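Side-chain contacts in probable protein phosphatase 2C 50 (Oryza sativa subsp. japonica, PDB 5ZCG), which probably dephosphorylates phosphoserine and phosphothreonine residues of proteins, as a magnesium-dependent serine/threonine phosphatase of the PP2C family: residues A[68-71]-A[72-75]; A[214-217]-A[218-221]; A[292-295]-A[296-300]. The protein carries 5 engineered substitutions. All coordinates share one frame; numbering follows the deposited sequence.

Contacts 1 and 3 each span about two turns of a helix, set against different sheets of the PP2C sandwich: helix 67-91 lies on strands 18-28 and 53-63, helix 291-306 on strands 3-9 and 313-319. Both are partly buried, with small apolar residues on the sheet and polar side chains at its margin. Contact 1 combines a CH-pi contact with charged groups, whereas contact 3 is mostly alanine and has one amide-carboxylate bond. Contact 2 is a turn whose touching residues are all buried, held by a hydroxyl-carboxylate bond. It adjoins contact 1, with Cys72 SG 3.7 Å from Ile217 CD1, but its centre is about 31 Å from that of contact 3, on the opposite side of the chain's centre.

Contact 1 of 3, residues A[68-71]-A[72-75]; sequences VANY and CRER
The ring of Tyr71 takes the aliphatic part of Arg75 over one face: Arg75 CG stands 3.7 Å from the ring centroid, 24° off the normal, in a CH-pi contact displaced toward the hydroxyl end. On another side of the same helix, the guanidinium of Arg73 has Asn70 CA and CB over a face, while Glu74 CD lies at its edge, in plane. The Asn70 amide and this guanidinium run side by side with their planes 27° apart. Although Asn70 OD1 comes to 3.0 Å from Arg73 NH1, the angle is too poor for a hydrogen bond; the Arg73 group pairs instead with its neighbour, through a weak salt bridge of 3.5 Å from NE to Glu74 OE1. Arg73 is bent at chi3 (72°), which swings the guanidinium back along the helix to Asn70.

All this sits on helix 67-91 of the PP2C fold, whose inner side rests on strands 18-28 and 53-63 through Ala69 and Cys72. The main-chain bonds are the usual i to i+4 ones, Cys72 N to Val68 O at 2.9 Å and Arg73 N to Ala69 O at 3.0 Å. Val68 and Tyr71 also touch helix 99-118.

That second helix supplies Glu117, whose OE1 forms a salt bridge with Arg75 NH2 and whose OE2 is hydrogen-bonded to Tyr71 OH. One carboxylate thus fixes the ends of both side chains, keeping the ring under Arg75 CG; the nearby positive charge would probably make Glu117 easier to keep ionised.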
# COMPACT_ATOMS: atom_id res chain seq x y z
N VAL A 68 -2.10 2.55 7.96
CA VAL A 68 -2.88 3.10 6.85
C VAL A 68 -4.05 2.18 6.51
O VAL A 68 -5.15 2.65 6.20
CB VAL A 68 -1.99 3.39 5.63
CG1 VAL A 68 -2.81 3.87 4.44
CG2 VAL A 68 -0.93 4.42 5.99
N ALA A 69 -3.85 0.87 6.57
CA ALA A 69 -4.97 -0.05 6.36
C ALA A 69 -6.06 0.15 7.41
O ALA A 69 -7.26 0.15 7.08
CB ALA A 69 -4.47 -1.50 6.37
N ASN A 70 -5.67 0.33 8.67
CA ASN A 70 -6.65 0.57 9.73
C ASN A 70 -7.32 1.92 9.56
O ASN A 70 -8.54 2.05 9.79
CB ASN A 70 -5.97 0.49 11.10
CG ASN A 70 -5.58 -0.93 11.47
OD1 ASN A 70 -6.07 -1.89 10.89
ND2 ASN A 70 -4.68 -1.06 12.44
N TYR A 71 -6.56 2.93 9.16
CA TYR A 71 -7.16 4.24 8.90
C TYR A 71 -8.18 4.14 7.78
O TYR A 71 -9.25 4.77 7.84
CB TYR A 71 -6.08 5.27 8.57
CG TYR A 71 -6.62 6.68 8.57
CD1 TYR A 71 -6.76 7.38 9.76
CD2 TYR A 71 -7.01 7.30 7.39
CE1 TYR A 71 -7.26 8.67 9.78
CE2 TYR A 71 -7.52 8.59 7.40
CZ TYR A 71 -7.63 9.26 8.59
OH TYR A 71 -8.14 10.54 8.60
N CYS A 72 -7.89 3.36 6.74
CA CYS A 72 -8.85 3.18 5.66
C CYS A 72 -10.11 2.50 6.18
O CYS A 72 -11.23 2.96 5.91
CB CYS A 72 -8.23 2.38 4.52
SG CYS A 72 -7.03 3.31 3.54
N ARG A 73 -9.94 1.43 6.96
CA ARG A 73 -11.07 0.73 7.56
C ARG A 73 -11.97 1.68 8.34
O ARG A 73 -13.19 1.55 8.32
CB ARG A 73 -10.58 -0.41 8.46
CG ARG A 73 -11.67 -0.99 9.36
CD ARG A 73 -11.11 -1.90 10.45
NE ARG A 73 -10.42 -1.16 11.50
CZ ARG A 73 -9.31 -1.58 12.11
NH1 ARG A 73 -8.77 -2.74 11.79
NH2 ARG A 73 -8.75 -0.82 13.05
N GLU A 74 -11.37 2.64 9.05
CA GLU A 74 -12.17 3.54 9.88
C GLU A 74 -12.71 4.75 9.14
O GLU A 74 -13.73 5.31 9.56
CB GLU A 74 -11.35 4.01 11.09
CG GLU A 74 -10.79 2.88 11.95
CD GLU A 74 -11.83 2.30 12.90
OE1 GLU A 74 -11.50 1.35 13.63
OE2 GLU A 74 -12.97 2.80 12.92
N ARG A 75 -12.08 5.18 8.04
CA ARG A 75 -12.39 6.47 7.45
C ARG A 75 -13.04 6.42 6.07
O ARG A 75 -13.75 7.36 5.72
CB ARG A 75 -11.12 7.33 7.34
CG ARG A 75 -10.80 8.09 8.61
CD ARG A 75 -11.92 9.04 8.99
NE ARG A 75 -11.91 10.26 8.19
CZ ARG A 75 -12.72 11.29 8.39
NH1 ARG A 75 -13.62 11.24 9.37
NH2 ARG A 75 -12.65 12.36 7.62

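Contact 2 of 3, residues A[214-217]-A[218-221]; sequences SRSI and GDRY
Ser216 and Asp219 point at each other across the bend of the chain, hydroxyl against carboxylate. Ser216 OG donates to Asp219 OD2 over 2.6 Å, a short bond that reaches the oxygen on its anti side and only 18° out of the carboxylate plane. To get there, the serine hydroxyl takes a chi1 of 95°, well off a staggered position, which suggests that some torsional strain is accepted for the bond. The same oxygen, OD2, is also hydrogen-bonded to His63 NE2. Two partners therefore hold this end of the carboxylate and limit its rotation; the other oxygen, OD1, lies in the plane of the Tyr221 ring at its edge, 4.0 Å from Tyr221 CE1.

The turn belongs to the sheet of the PP2C sandwich that carries helix 67-91. Residues 217-218 form a short strand antiparallel to strand 143-151, with Ile217 bonded through its backbone to Ser144 and Asp219 to Val142. His63 directly follows Gly62, a residue of one magnesium site, which makes Asp219 a more remote neighbour of the metal centre, its side chain about 10 Å from a magnesium ion.

Ile217 turns the other way from the polar pair. Its side chain lies against Val68, Cys72 and Ile76 of helix 67-91; CG1 stands anti to the carbonyl carbon and the chain runs on extended, which carries CD1 to the sulfur of Cys72. Gly218 has a positive phi, at which a beta carbon would jam against the carbonyl oxygen of Ile217. The next residue, Asp219, has left-handed helical angles, and a water lies 2.8 Å from Ser216 O and from Gly218 O, bridging the two sides of the bend.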
# COMPACT_ATOMS: atom_id res chain seq x y z
N SER A 214 1.30 -0.10 -8.46
CA SER A 214 1.40 1.23 -9.05
C SER A 214 0.44 2.24 -8.42
O SER A 214 0.56 3.44 -8.68
CB SER A 214 1.17 1.16 -10.56
OG SER A 214 0.03 0.37 -10.87
N ARG A 215 -0.52 1.77 -7.62
CA ARG A 215 -1.47 2.65 -6.95
C ARG A 215 -1.68 2.15 -5.53
O ARG A 215 -1.67 0.94 -5.29
CB ARG A 215 -2.82 2.72 -7.68
CG ARG A 215 -2.69 3.02 -9.17
CD ARG A 215 -3.95 3.64 -9.73
NE ARG A 215 -3.91 3.64 -11.19
CZ ARG A 215 -4.92 4.00 -11.97
NH1 ARG A 215 -6.06 4.40 -11.42
NH2 ARG A 215 -4.78 3.96 -13.29
N SER A 216 -1.87 3.08 -4.61
CA SER A 216 -2.15 2.77 -3.21
C SER A 216 -2.60 4.05 -2.52
O SER A 216 -2.55 5.14 -3.09
CB SER A 216 -0.93 2.17 -2.51
OG SER A 216 -0.21 3.18 -1.82
N ILE A 217 -3.06 3.88 -1.28
CA ILE A 217 -3.31 4.99 -0.37
C ILE A 217 -2.11 5.10 0.56
O ILE A 217 -1.68 4.10 1.14
CB ILE A 217 -4.61 4.79 0.43
CG1 ILE A 217 -5.82 4.76 -0.52
CG2 ILE A 217 -4.77 5.87 1.49
CD1 ILE A 217 -7.15 4.80 0.19
N GLY A 218 -1.56 6.31 0.69
CA GLY A 218 -0.36 6.49 1.49
C GLY A 218 0.87 6.48 0.61
O GLY A 218 0.81 6.94 -0.53
N ASP A 219 1.99 5.94 1.12
CA ASP A 219 3.23 5.83 0.35
C ASP A 219 3.62 7.17 -0.29
O ASP A 219 3.96 7.25 -1.47
CB ASP A 219 3.11 4.75 -0.74
CG ASP A 219 2.90 3.37 -0.17
OD1 ASP A 219 3.65 2.98 0.76
OD2 ASP A 219 1.99 2.66 -0.64
N ARG A 220 3.56 8.24 0.51
CA ARG A 220 3.86 9.55 -0.05
C ARG A 220 5.31 9.68 -0.51
O ARG A 220 5.61 10.61 -1.27
CB ARG A 220 3.52 10.67 0.95
CG ARG A 220 4.32 10.68 2.24
CD ARG A 220 3.69 11.66 3.23
NE ARG A 220 4.35 11.69 4.54
CZ ARG A 220 3.94 11.01 5.61
NH1 ARG A 220 2.87 10.22 5.54
NH2 ARG A 220 4.60 11.11 6.75
N TYR A 221 6.20 8.77 -0.10
CA TYR A 221 7.57 8.84 -0.59
C TYR A 221 7.70 8.36 -2.03
O TYR A 221 8.74 8.61 -2.65
CB TYR A 221 8.51 8.03 0.31
CG TYR A 221 8.47 6.53 0.09
CD1 TYR A 221 7.29 5.81 0.25
CD2 TYR A 221 9.62 5.83 -0.24
CE1 TYR A 221 7.26 4.44 0.06
CE2 TYR A 221 9.60 4.46 -0.43
CZ TYR A 221 8.41 3.77 -0.27
OH TYR A 221 8.38 2.41 -0.46
O HOH W 1 -0.62 7.17 -2.93

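Contact 3 of 3, residues A[292-295]-A[296-300]; sequences AAQA and AADYL
Gln294 reaches along the helix to Asp298, one turn on, and its NE2 donates to Asp298 OD2 over 3.1 Å. The bond is nearly straight, 173° at the hydrogen, and lies in the amide plane; seen from the carboxylate, however, the donor comes from above, 58° out of its plane. Amide and carboxylate planes are likewise steeply turned against each other. Gln294 leaves the backbone with CG anti to N and then folds at chi2, which curls the amide round toward the aspartate. Its OE1 has partners of its own, the backbone N of Cys6 and the hydroxyl of Thr289.

Ala295 and Ala296 are the other two residues with much surface lost to the neighbouring turn, though they meet it chiefly through the main chain. Ala295 O accepts Tyr299 N at 2.9 Å. Ala296 N in turn bonds to Ala292 O at 3.0 Å, and its methyl group lies 3.5 Å from Ala293 O before meeting Val317 of strand 313-319.

This is helix 291-306, packed on strands 3-9 and 313-319 of the five-stranded sheet with helix 257-274 alongside. Small alanines sit on the sheet side, Ala297 touching both Ala7 and Val317.

Both ends of the Gln294 amide are thus engaged, oxygen with strand 3-9 and nitrogen with the helix itself, so its flip is settled and the helix is tied to the edge of the sheet. Asp298 OD2 also lies 3.2 Å from Gln294 O, acceptor against acceptor, and the bond from NE2 probably offsets part of that unfavourable approach.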
# COMPACT_ATOMS: atom_id res chain seq x y z
N ALA A 292 -23.46 -19.00 6.60
CA ALA A 292 -23.08 -19.63 5.33
C ALA A 292 -21.97 -18.85 4.64
O ALA A 292 -20.96 -19.42 4.20
CB ALA A 292 -24.30 -19.74 4.42
N ALA A 293 -22.12 -17.52 4.57
CA ALA A 293 -21.08 -16.69 3.97
C ALA A 293 -19.81 -16.70 4.82
O ALA A 293 -18.70 -16.63 4.28
CB ALA A 293 -21.59 -15.27 3.77
N GLN A 294 -19.96 -16.76 6.14
CA GLN A 294 -18.80 -16.86 7.02
C GLN A 294 -18.05 -18.17 6.78
O GLN A 294 -16.82 -18.19 6.77
CB GLN A 294 -19.22 -16.76 8.48
CG GLN A 294 -18.05 -16.75 9.46
CD GLN A 294 -17.09 -15.61 9.17
OE1 GLN A 294 -17.49 -14.45 9.07
NE2 GLN A 294 -15.81 -15.94 9.03
N ALA A 295 -18.78 -19.26 6.58
CA ALA A 295 -18.13 -20.54 6.29
C ALA A 295 -17.43 -20.49 4.94
O ALA A 295 -16.34 -21.05 4.78
CB ALA A 295 -19.15 -21.68 6.34
N ALA A 296 -18.03 -19.81 3.96
CA ALA A 296 -17.38 -19.65 2.66
C ALA A 296 -16.07 -18.87 2.79
O ALA A 296 -15.04 -19.25 2.23
CB ALA A 296 -18.32 -18.97 1.67
N ALA A 297 -16.10 -17.77 3.54
CA ALA A 297 -14.90 -16.96 3.72
C ALA A 297 -13.83 -17.72 4.50
O ALA A 297 -12.64 -17.64 4.17
CB ALA A 297 -15.25 -15.64 4.41
N ASP A 298 -14.24 -18.46 5.54
CA ASP A 298 -13.30 -19.27 6.30
C ASP A 298 -12.67 -20.34 5.42
O ASP A 298 -11.46 -20.60 5.52
CB ASP A 298 -14.01 -19.92 7.49
CG ASP A 298 -14.09 -19.00 8.69
OD1 ASP A 298 -13.10 -18.31 8.99
OD2 ASP A 298 -15.16 -18.98 9.35
N TYR A 299 -13.46 -20.98 4.56
CA TYR A 299 -12.92 -21.98 3.66
C TYR A 299 -11.92 -21.38 2.69
O TYR A 299 -10.88 -21.97 2.42
CB TYR A 299 -14.06 -22.67 2.91
CG TYR A 299 -13.71 -24.03 2.35
CD1 TYR A 299 -12.96 -24.16 1.19
CD2 TYR A 299 -14.14 -25.20 2.98
CE1 TYR A 299 -12.65 -25.39 0.67
CE2 TYR A 299 -13.83 -26.44 2.47
CZ TYR A 299 -13.08 -26.53 1.31
OH TYR A 299 -12.76 -27.76 0.79
N LEU A 300 -12.22 -20.19 2.14
CA LEU A 300 -11.27 -19.56 1.21
C LEU A 300 -9.97 -19.19 1.93
O LEU A 300 -8.88 -19.41 1.40
CB LEU A 300 -11.90 -18.32 0.57
CG LEU A 300 -12.85 -18.64 -0.60
CD1 LEU A 300 -13.57 -17.39 -1.09
CD2 LEU A 300 -12.12 -19.33 -1.76